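Local coordinates for nucleoside hydrolase, putative (Trypanosoma brucei, PDB 3FZ0), which belongs to the nucleoside hydrolase family, folds as an alpha/beta domain around a mixed central sheet, and binds a calcium ion, at residues Glu346-Leu349 with Lys350-Asp354; Ile23-Ala26 with Met27-Asp31; Gly76-Glu79 with Thr80-Gly84; Ala189-Val192 with Val193-Lys197. The protein carries 2 engineered substitutions. All blocks are in the same frame, centred on the assembly; numbering follows the deposited sequence.

Along the chain the order is contact 2, contact 3, contact 4 and then contact 1, each a local arrangement within one continuous stretch. Contacts 1 and 2 are neighbours in space, with centres about 11 Å apart: helix 345-356 packs on helix 17-27, Ala351 CB lying 4.0 Å from Leu25 CG, which brings the C-terminal helix against the first helix of the fold. Contacts 3 and 4 lie on the opposite side of the chain's centre from that pair, about 21 Å from each other between centres and without touching. Both reach other subunits, residues 76-84 through a salt bridge and helix 187-195 through valine packing, and therefore belong to the assembly as well as to the fold.

Contact 1 of 4, residues Glu346-Leu349 with Lys350-Asp354; sequences EMFL and KALRD
Phe348 and Leu352 sit one turn apart on helix 345-356 and are joined twice, through the backbone and through their side chains. Leu352 N donates to Phe348 O at 3.1 Å, while the isobutyl group of Leu352 lies obliquely over one face of the phenyl ring, toward its rim, with CD1 3.9 Å from Phe348 CE2. Phe348 carries its ring away from the backbone N and beside its own carbonyl carbon (chi1 179°), which places it along the helix within reach of the leucine methyls. Four successive carbonyls are taken in the same i to i+4 pattern. Glu346 O accepts from Lys350 N, Met347 O from Ala351 N, and Leu349 O from Arg353 N; this last is the shortest of the four at 2.8 Å, with an N-H...O angle of 162°. The Arg353 side chain folds back at chi3, bringing NH2 to 3.9 Å from Leu349 CB and one guanidinium face over Leu349 O. On the outer side, Lys350 NZ forms a salt bridge to Asp354 OD1 at 3.3 Å, its hydrogen bonds to OD1 and OD2 both weak. At the start of the helix, Met347 N is satisfied by Asp344 OD1. Phe348 also packs on Ala284, Val285 and Leu288 of helix 282-291, and Leu352 on Ile21 of helix 17-27. The chemistry therefore divides by face: backbone polar groups pair along the axis, Phe348, Ala351 and Leu352 are buried against neighbouring helices, and the lysine-aspartate pair on the outer side is held by long, weak bonds.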
loop_
_atom_site.group_PDB
_atom_site.type_symbol
_atom_site.label_atom_id
_atom_site.label_comp_id
_atom_site.label_asym_id
_atom_site.label_seq_id
_atom_site.Cartn_x
_atom_site.Cartn_y
_atom_site.Cartn_z
ATOM N N GLU B 346 34.351 17.761 -14.394
ATOM C CA GLU B 346 35.458 18.694 -14.377
ATOM C C GLU B 346 35.226 19.859 -13.372
ATOM O O GLU B 346 36.102 20.145 -12.562
ATOM C CB GLU B 346 35.699 19.182 -15.803
ATOM C CG GLU B 346 37.046 19.844 -16.046
ATOM C CD GLU B 346 37.564 19.605 -17.491
ATOM O OE1 GLU B 346 37.014 18.703 -18.202
ATOM O OE2 GLU B 346 38.547 20.305 -17.902
ATOM N N MET B 347 34.031 20.475 -13.393
ATOM C CA MET B 347 33.713 21.565 -12.462
ATOM C C MET B 347 33.633 21.062 -11.031
ATOM O O MET B 347 34.012 21.785 -10.102
ATOM C CB MET B 347 32.401 22.248 -12.810
ATOM C CG MET B 347 32.509 23.377 -13.784
ATOM S SD MET B 347 30.946 24.270 -13.963
ATOM C CE MET B 347 30.557 24.607 -12.285
ATOM N N PHE B 348 33.129 19.834 -10.864
ATOM C CA PHE B 348 33.099 19.171 -9.567
ATOM C C PHE B 348 34.500 18.935 -8.932
ATOM O O PHE B 348 34.729 19.277 -7.778
ATOM C CB PHE B 348 32.341 17.853 -9.680
ATOM C CG PHE B 348 32.263 17.081 -8.389
ATOM C CD1 PHE B 348 31.644 17.633 -7.273
ATOM C CD2 PHE B 348 32.792 15.795 -8.301
ATOM C CE1 PHE B 348 31.531 16.915 -6.083
ATOM C CE2 PHE B 348 32.713 15.055 -7.107
ATOM C CZ PHE B 348 32.083 15.606 -5.996
ATOM N N LEU B 349 35.431 18.379 -9.710
ATOM C CA LEU B 349 36.774 18.146 -9.241
ATOM C C LEU B 349 37.463 19.463 -8.880
ATOM O O LEU B 349 38.169 19.541 -7.871
ATOM C CB LEU B 349 37.588 17.369 -10.274
ATOM C CG LEU B 349 37.095 15.986 -10.718
ATOM C CD1 LEU B 349 38.155 15.308 -11.614
ATOM C CD2 LEU B 349 36.753 15.106 -9.534
ATOM N N LYS B 350 37.240 20.495 -9.691
ATOM C CA LYS B 350 37.860 21.788 -9.450
ATOM C C LYS B 350 37.371 22.370 -8.112
ATOM O O LYS B 350 38.159 22.923 -7.327
ATOM C CB LYS B 350 37.588 22.751 -10.596
ATOM C CG LYS B 350 38.345 24.039 -10.450
ATOM C CD LYS B 350 37.588 25.235 -11.049
ATOM C CE LYS B 350 37.845 26.546 -10.253
ATOM N NZ LYS B 350 39.285 26.759 -9.865
ATOM N N ALA B 351 36.075 22.222 -7.853
ATOM C CA ALA B 351 35.476 22.686 -6.590
ATOM C C ALA B 351 36.072 21.939 -5.385
ATOM O O ALA B 351 36.280 22.538 -4.320
ATOM C CB ALA B 351 33.947 22.524 -6.627
ATOM N N LEU B 352 36.326 20.630 -5.552
ATOM C CA LEU B 352 36.957 19.840 -4.507
ATOM C C LEU B 352 38.397 20.311 -4.334
ATOM O O LEU B 352 38.888 20.474 -3.218
ATOM C CB LEU B 352 36.926 18.349 -4.814
ATOM C CG LEU B 352 35.622 17.549 -4.882
ATOM C CD1 LEU B 352 35.954 16.049 -5.082
ATOM C CD2 LEU B 352 34.748 17.743 -3.667
ATOM N N ARG B 353 39.056 20.539 -5.458
ATOM C CA ARG B 353 40.403 21.083 -5.462
ATOM C C ARG B 353 40.412 22.410 -4.684
ATOM O O ARG B 353 41.309 22.658 -3.882
ATOM C CB ARG B 353 40.917 21.275 -6.905
ATOM C CG ARG B 353 42.234 20.541 -7.258
ATOM C CD ARG B 353 42.795 20.840 -8.703
ATOM N NE ARG B 353 41.769 20.734 -9.754
ATOM C CZ ARG B 353 41.549 19.657 -10.521
ATOM N NH1 ARG B 353 42.311 18.564 -10.421
ATOM N NH2 ARG B 353 40.549 19.682 -11.412
ATOM N N ASP B 354 39.386 23.223 -4.876
ATOM C CA ASP B 354 39.310 24.528 -4.231
ATOM C C ASP B 354 39.153 24.443 -2.713
ATOM O O ASP B 354 39.630 25.343 -1.996
ATOM C CB ASP B 354 38.235 25.416 -4.863
ATOM C CG ASP B 354 38.656 25.957 -6.217
ATOM O OD1 ASP B 354 37.781 26.466 -6.939
ATOM O OD2 ASP B 354 39.858 25.862 -6.594
#

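Contact 2 of 4, residues Ile23-Ala26 with Met27-Asp31; sequences IMLA and MTQPD
Met27 lies alongside Ile23 near the C-terminal end of helix 17-27, both side chains running the same way. The methionine extends through chi2 and then bends at chi3 (-44°), and this final turn swings the methyl CE back to 3.7 Å from Ile23 CG2. CE also comes close to the carbonyl of the same residue, 3.3 Å from Ile23 O, while Met27 N donates to that oxygen at 2.9 Å in a regular helical bond. Thr28 behaves differently. Its hydroxyl stands between the backbone N and the carbonyl carbon (chi1 57°), from where OG1 donates to Met24 O at 2.9 Å. Its CG2 is also near that oxygen, at 3.3 Å. Thr28 N donates to Leu25 O at 3.2 Å, an almost straight N-H...O line of 164° that approaches from above the carbonyl plane. The hydroxyl thus binds Met24 O and the amide Leu25 O, two successive carbonyls near the end of the helix. Gln29 runs beside Leu25 in the same direction, its bend at chi2 bringing OE1 to 4.2 Å from Leu25 CD2. Around these groups, Met24 and Met27 rest on Tyr60 of helix 46-60, Ile23 and Ala26 on Ile11 of strand 6-13, and Leu25 on Ala351 and Ile355 of the C-terminal helix. This is the helix of a beta-alpha-beta crossover: it links the neighbouring parallel strands 6-13 and 32-39, and at its opposite end Asp14, just before the helix, and Asp19, in its first turn, bind the calcium ion, within the aspartate-rich N-terminal sequence characteristic of nucleoside hydrolases.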
loop_
_atom_site.group_PDB
_atom_site.type_symbol
_atom_site.label_atom_id
_atom_site.label_comp_id
_atom_site.label_asym_id
_atom_site.label_seq_id
_atom_site.Cartn_x
_atom_site.Cartn_y
_atom_site.Cartn_z
ATOM N N ILE B 23 29.647 20.769 2.895
ATOM C CA ILE B 23 29.660 22.017 3.666
ATOM C C ILE B 23 30.994 22.741 3.437
ATOM O O ILE B 23 31.019 23.963 3.310
ATOM C CB ILE B 23 29.346 21.774 5.180
ATOM C CG1 ILE B 23 27.919 21.213 5.329
ATOM C CG2 ILE B 23 29.501 23.049 5.977
ATOM C CD1 ILE B 23 27.635 20.445 6.615
ATOM N N MET B 24 32.074 21.976 3.349
ATOM C CA MET B 24 33.380 22.506 3.010
ATOM C C MET B 24 33.351 23.199 1.656
ATOM O O MET B 24 33.940 24.270 1.476
ATOM C CB MET B 24 34.457 21.412 3.053
ATOM C CG MET B 24 34.767 20.856 4.468
ATOM S SD MET B 24 36.024 19.533 4.477
ATOM C CE MET B 24 37.510 20.451 4.785
ATOM N N LEU B 25 32.619 22.618 0.721
ATOM C CA LEU B 25 32.545 23.167 -0.620
ATOM C C LEU B 25 31.779 24.494 -0.582
ATOM O O LEU B 25 32.273 25.528 -1.097
ATOM C CB LEU B 25 31.910 22.161 -1.575
ATOM C CG LEU B 25 32.057 22.276 -3.095
ATOM C CD1 LEU B 25 31.530 21.000 -3.741
ATOM C CD2 LEU B 25 31.329 23.432 -3.650
ATOM N N ALA B 26 30.598 24.486 0.034
ATOM C CA ALA B 26 29.842 25.740 0.271
ATOM C C ALA B 26 30.672 26.836 0.949
ATOM O O ALA B 26 30.571 27.993 0.566
ATOM C CB ALA B 26 28.611 25.463 1.088
ATOM N N MET B 27 31.500 26.459 1.929
ATOM C CA MET B 27 32.235 27.440 2.709
ATOM C C MET B 27 33.489 27.980 2.072
ATOM O O MET B 27 34.101 28.860 2.655
ATOM C CB MET B 27 32.578 26.881 4.083
ATOM C CG MET B 27 31.425 26.943 5.050
ATOM S SD MET B 27 31.908 26.237 6.610
ATOM C CE MET B 27 32.757 24.787 6.032
ATOM N N THR B 28 33.895 27.450 0.920
ATOM C CA THR B 28 35.185 27.820 0.308
ATOM C C THR B 28 34.957 28.364 -1.097
ATOM O O THR B 28 35.850 28.467 -1.892
ATOM C CB THR B 28 36.163 26.627 0.224
ATOM O OG1 THR B 28 35.565 25.530 -0.513
ATOM C CG2 THR B 28 36.587 26.193 1.616
ATOM N N GLN B 29 33.725 28.691 -1.407
ATOM C CA GLN B 29 33.371 29.150 -2.722
ATOM C C GLN B 29 33.130 30.663 -2.611
ATOM O O GLN B 29 32.614 31.142 -1.599
ATOM C CB GLN B 29 32.127 28.375 -3.155
ATOM C CG GLN B 29 31.897 28.279 -4.645
ATOM C CD GLN B 29 32.903 27.428 -5.411
ATOM O OE1 GLN B 29 33.677 26.655 -4.847
ATOM N NE2 GLN B 29 32.868 27.566 -6.727
ATOM N N PRO B 30 33.566 31.446 -3.603
ATOM C CA PRO B 30 33.318 32.884 -3.420
ATOM C C PRO B 30 31.849 33.260 -3.647
ATOM O O PRO B 30 31.127 32.547 -4.322
ATOM C CB PRO B 30 34.235 33.534 -4.459
ATOM C CG PRO B 30 34.400 32.474 -5.539
ATOM C CD PRO B 30 34.285 31.141 -4.853
ATOM N N ASP B 31 31.413 34.363 -3.057
ATOM C CA ASP B 31 30.014 34.850 -3.192
ATOM C C ASP B 31 28.982 33.898 -2.593
ATOM O O ASP B 31 27.810 33.943 -2.955
ATOM C CB ASP B 31 29.658 35.165 -4.656
ATOM C CG ASP B 31 30.486 36.298 -5.236
ATOM O OD1 ASP B 31 30.763 37.317 -4.555
ATOM O OD2 ASP B 31 30.859 36.157 -6.407
#

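Contact 3 of 4, residues Gly76-Glu79 with Thr80-Gly84; sequences GERE and TVQWG
Arg78 reaches Thr80 through its own torsions: CG stands between the backbone N and the carbonyl carbon (chi1 58°), and the chain then runs extended through chi2 and kinks at chi3 (-53°), which lays the guanidinium across the backbone of the residues that follow and brings NE to Thr80 O. The threonine's first torsion, of the same kind, turns OG1 toward Arg78 NH2. This is a side-chain-to-backbone hydrogen bond within the long loop between strand 66-68 and helix 101-104 of the nucleoside hydrolase fold. Arg78 NE donates to Thr80 O at 2.8 Å; the carbonyl oxygen lies at the guanidinium edge, tilted somewhat from its plane, whereas NE itself stands above the carbonyl plane. Arg78 NH2 makes a second, weak bond to Thr80 OG1 at 3.0 Å. One firm and one weak bond to the same residue should limit rotation of the guanidinium. NH2 also donates to Gly42 O, tying this segment to a separate loop. Trp41 and Phe181 pack on both Arg78 and Thr80, and His184 and Cys185 of helix 181-185 touch the threonine as well, consistent with its burial in a contact that otherwise lies at the surface. Glu79, between the two partners, turns the other way: its OE2 forms a salt bridge with Arg311 of the second subunit, so the same short segment serves both loop and assembly. Beyond Thr80, Gln82 crosses the arginine at about a right angle, its amide plane 65° from the guanidinium, with Gln82 CG 3.7 Å from Arg78 NH1.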
loop_
_atom_site.group_PDB
_atom_site.type_symbol
_atom_site.label_atom_id
_atom_site.label_comp_id
_atom_site.label_asym_id
_atom_site.label_seq_id
_atom_site.Cartn_x
_atom_site.Cartn_y
_atom_site.Cartn_z
ATOM N N GLY B 76 6.090 7.906 12.156
ATOM C CA GLY B 76 6.482 6.533 12.510
ATOM C C GLY B 76 7.974 6.304 12.729
ATOM O O GLY B 76 8.797 7.215 12.514
ATOM N N GLU B 77 8.323 5.089 13.164
ATOM C CA GLU B 77 9.725 4.697 13.355
ATOM C C GLU B 77 10.479 4.636 12.028
ATOM O O GLU B 77 9.878 4.373 10.992
ATOM C CB GLU B 77 9.799 3.333 14.044
ATOM C CG GLU B 77 10.197 3.382 15.532
ATOM C CD GLU B 77 10.073 1.999 16.221
ATOM O OE1 GLU B 77 10.627 1.010 15.673
ATOM O OE2 GLU B 77 9.415 1.904 17.302
ATOM N N ARG B 78 11.791 4.875 12.057
ATOM C CA ARG B 78 12.637 4.777 10.849
ATOM C C ARG B 78 12.541 3.380 10.285
ATOM O O ARG B 78 12.466 2.417 11.036
ATOM C CB ARG B 78 14.110 5.154 11.136
ATOM C CG ARG B 78 14.799 4.314 12.223
ATOM C CD ARG B 78 16.233 4.681 12.425
ATOM N NE ARG B 78 16.966 4.646 11.165
ATOM C CZ ARG B 78 18.049 5.382 10.882
ATOM N NH1 ARG B 78 18.539 6.236 11.754
ATOM N NH2 ARG B 78 18.615 5.291 9.693
ATOM N N GLU B 79 12.514 3.289 8.964
ATOM C CA GLU B 79 12.426 2.000 8.256
ATOM C C GLU B 79 13.762 1.740 7.535
ATOM O O GLU B 79 13.913 0.791 6.755
ATOM C CB GLU B 79 11.190 1.960 7.333
ATOM C CG GLU B 79 9.876 2.378 8.086
ATOM C CD GLU B 79 8.569 2.191 7.289
ATOM O OE1 GLU B 79 8.601 1.592 6.195
ATOM O OE2 GLU B 79 7.485 2.614 7.768
ATOM N N THR B 80 14.729 2.608 7.802
ATOM C CA THR B 80 16.093 2.449 7.304
ATOM C C THR B 80 17.043 2.136 8.467
ATOM O O THR B 80 16.723 2.295 9.644
ATOM C CB THR B 80 16.600 3.713 6.574
ATOM O OG1 THR B 80 16.600 4.831 7.478
ATOM C CG2 THR B 80 15.722 4.033 5.387
ATOM N N VAL B 81 18.226 1.702 8.096
ATOM C CA VAL B 81 19.303 1.342 9.005
ATOM C C VAL B 81 20.426 2.362 8.770
ATOM O O VAL B 81 20.576 2.871 7.642
ATOM C CB VAL B 81 19.760 -0.094 8.645
ATOM C CG1 VAL B 81 21.191 -0.361 9.014
ATOM C CG2 VAL B 81 18.795 -1.129 9.268
ATOM N N GLN B 82 21.185 2.683 9.827
ATOM C CA GLN B 82 22.418 3.491 9.707
ATOM C C GLN B 82 23.498 2.724 8.942
ATOM O O GLN B 82 23.836 1.590 9.265
ATOM C CB GLN B 82 22.936 3.939 11.077
ATOM C CG GLN B 82 21.985 4.907 11.808
ATOM C CD GLN B 82 22.640 5.694 12.958
ATOM O OE1 GLN B 82 23.755 5.391 13.393
ATOM N NE2 GLN B 82 21.934 6.719 13.442
ATOM N N TRP B 83 24.020 3.354 7.906
ATOM C CA TRP B 83 24.955 2.725 6.975
ATOM C C TRP B 83 26.275 2.284 7.624
ATOM O O TRP B 83 26.669 1.138 7.476
ATOM C CB TRP B 83 25.240 3.717 5.851
ATOM C CG TRP B 83 26.065 3.200 4.685
ATOM C CD1 TRP B 83 25.959 1.968 4.056
ATOM C CD2 TRP B 83 27.088 3.927 3.978
ATOM N NE1 TRP B 83 26.875 1.895 3.023
ATOM C CE2 TRP B 83 27.569 3.080 2.947
ATOM C CE3 TRP B 83 27.649 5.211 4.125
ATOM C CZ2 TRP B 83 28.592 3.469 2.075
ATOM C CZ3 TRP B 83 28.664 5.600 3.260
ATOM C CH2 TRP B 83 29.118 4.740 2.241
ATOM N N GLY B 84 26.945 3.197 8.330
ATOM C CA GLY B 84 28.248 2.919 8.922
ATOM C C GLY B 84 29.473 2.942 7.986
ATOM O O GLY B 84 30.563 2.539 8.384
#

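Contact 4 of 4, residues Ala189-Val192 with Val193-Lys197; sequences AGVV and VLQHK
Between Ala189 and Val193, Gly190 and Leu194, and Val191 and Gln195, three i to i+4 backbone bonds run along the C-terminal part of helix 187-195, and the chain then leaves it as psi rises to 133° at His196. This is the C-terminal end of an alpha-helix in the nucleoside hydrolase fold, packed between helix 138-146 and strand 296-306. Gln195 N reaches Val191 O at 2.8 Å, and the glutamine chain crowds the same oxygen, its CB only 3.1 Å from Val191 O. The two side chains run alongside one another, with Val191 CG1 3.8 Å from Gln195 CG. A bend at chi2 (-62°) then turns the amide of Gln195 aside, and its OE1 is hydrogen-bonded to Tyr303 OH. Leu194, whose CG is 3.5 Å from Gly190 O, covers that glycine carbonyl before its methyls continue toward Val304 and Val306 of strand 296-306. On another side, Val192 rests on Ala141 and Arg145 of helix 138-146. Val191 also packs on Val75 and Val192 on Leu74 of the third subunit, another copy of the protein, placing the helix at a subunit boundary. Past the helix end, the lysine curls back on the backbone: Lys197 NZ donates to Gln195 O at 3.0 Å, in the carbonyl plane.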
loop_
_atom_site.group_PDB
_atom_site.type_symbol
_atom_site.label_atom_id
_atom_site.label_comp_id
_atom_site.label_asym_id
_atom_site.label_seq_id
_atom_site.Cartn_x
_atom_site.Cartn_y
_atom_site.Cartn_z
ATOM N N ALA B 189 8.027 13.146 4.189
ATOM C CA ALA B 189 8.672 14.452 4.071
ATOM C C ALA B 189 8.916 14.846 2.616
ATOM O O ALA B 189 8.751 16.003 2.262
ATOM C CB ALA B 189 9.971 14.525 4.887
ATOM N N GLY B 190 9.317 13.880 1.791
ATOM C CA GLY B 190 9.566 14.107 0.375
ATOM C C GLY B 190 8.319 14.497 -0.390
ATOM O O GLY B 190 8.369 15.348 -1.289
ATOM N N VAL B 191 7.198 13.875 -0.052
ATOM C CA VAL B 191 5.914 14.255 -0.631
ATOM C C VAL B 191 5.580 15.714 -0.299
ATOM O O VAL B 191 5.135 16.453 -1.173
ATOM C CB VAL B 191 4.790 13.322 -0.180
ATOM C CG1 VAL B 191 3.435 13.923 -0.521
ATOM C CG2 VAL B 191 4.955 11.981 -0.825
ATOM N N VAL B 192 5.785 16.115 0.955
ATOM C CA VAL B 192 5.489 17.461 1.396
ATOM C C VAL B 192 6.329 18.456 0.583
ATOM O O VAL B 192 5.811 19.472 0.082
ATOM C CB VAL B 192 5.721 17.622 2.929
ATOM C CG1 VAL B 192 5.702 19.103 3.347
ATOM C CG2 VAL B 192 4.678 16.819 3.713
ATOM N N VAL B 193 7.616 18.155 0.421
ATOM C CA VAL B 193 8.522 19.040 -0.307
ATOM C C VAL B 193 8.134 19.187 -1.781
ATOM O O VAL B 193 7.998 20.305 -2.266
ATOM C CB VAL B 193 10.001 18.626 -0.123
ATOM C CG1 VAL B 193 10.866 19.314 -1.142
ATOM C CG2 VAL B 193 10.478 19.006 1.322
ATOM N N LEU B 194 7.913 18.059 -2.462
ATOM C CA LEU B 194 7.566 18.040 -3.891
ATOM C C LEU B 194 6.131 18.498 -4.216
ATOM O O LEU B 194 5.898 19.017 -5.287
ATOM C CB LEU B 194 7.861 16.676 -4.504
ATOM C CG LEU B 194 9.317 16.162 -4.554
ATOM C CD1 LEU B 194 9.381 14.640 -4.787
ATOM C CD2 LEU B 194 10.162 16.844 -5.610
ATOM N N GLN B 195 5.168 18.293 -3.315
ATOM C CA GLN B 195 3.782 18.748 -3.522
ATOM C C GLN B 195 3.537 20.212 -3.134
ATOM O O GLN B 195 2.464 20.741 -3.399
ATOM C CB GLN B 195 2.808 17.887 -2.734
ATOM C CG GLN B 195 2.675 16.442 -3.214
ATOM C CD GLN B 195 2.153 16.329 -4.638
ATOM O OE1 GLN B 195 2.849 15.843 -5.529
ATOM N NE2 GLN B 195 0.945 16.779 -4.858
ATOM N N HIS B 196 4.525 20.871 -2.527
ATOM C CA HIS B 196 4.351 22.237 -2.039
ATOM C C HIS B 196 4.061 23.238 -3.160
ATOM O O HIS B 196 4.748 23.242 -4.185
ATOM C CB HIS B 196 5.583 22.703 -1.255
ATOM C CG HIS B 196 5.575 24.169 -0.962
ATOM N ND1 HIS B 196 4.784 24.725 0.021
ATOM C CD2 HIS B 196 6.215 25.202 -1.559
ATOM C CE1 HIS B 196 4.972 26.032 0.042
ATOM N NE2 HIS B 196 5.827 26.349 -0.912
ATOM N N LYS B 197 3.056 24.083 -2.954
ATOM C CA LYS B 197 2.702 25.126 -3.912
ATOM C C LYS B 197 3.401 26.419 -3.525
ATOM O O LYS B 197 3.299 26.879 -2.384
ATOM C CB LYS B 197 1.179 25.385 -3.924
ATOM C CG LYS B 197 0.298 24.193 -4.299
ATOM C CD LYS B 197 0.649 23.602 -5.682
ATOM C CE LYS B 197 -0.230 22.382 -5.988
ATOM N NZ LYS B 197 -0.008 21.306 -4.955
#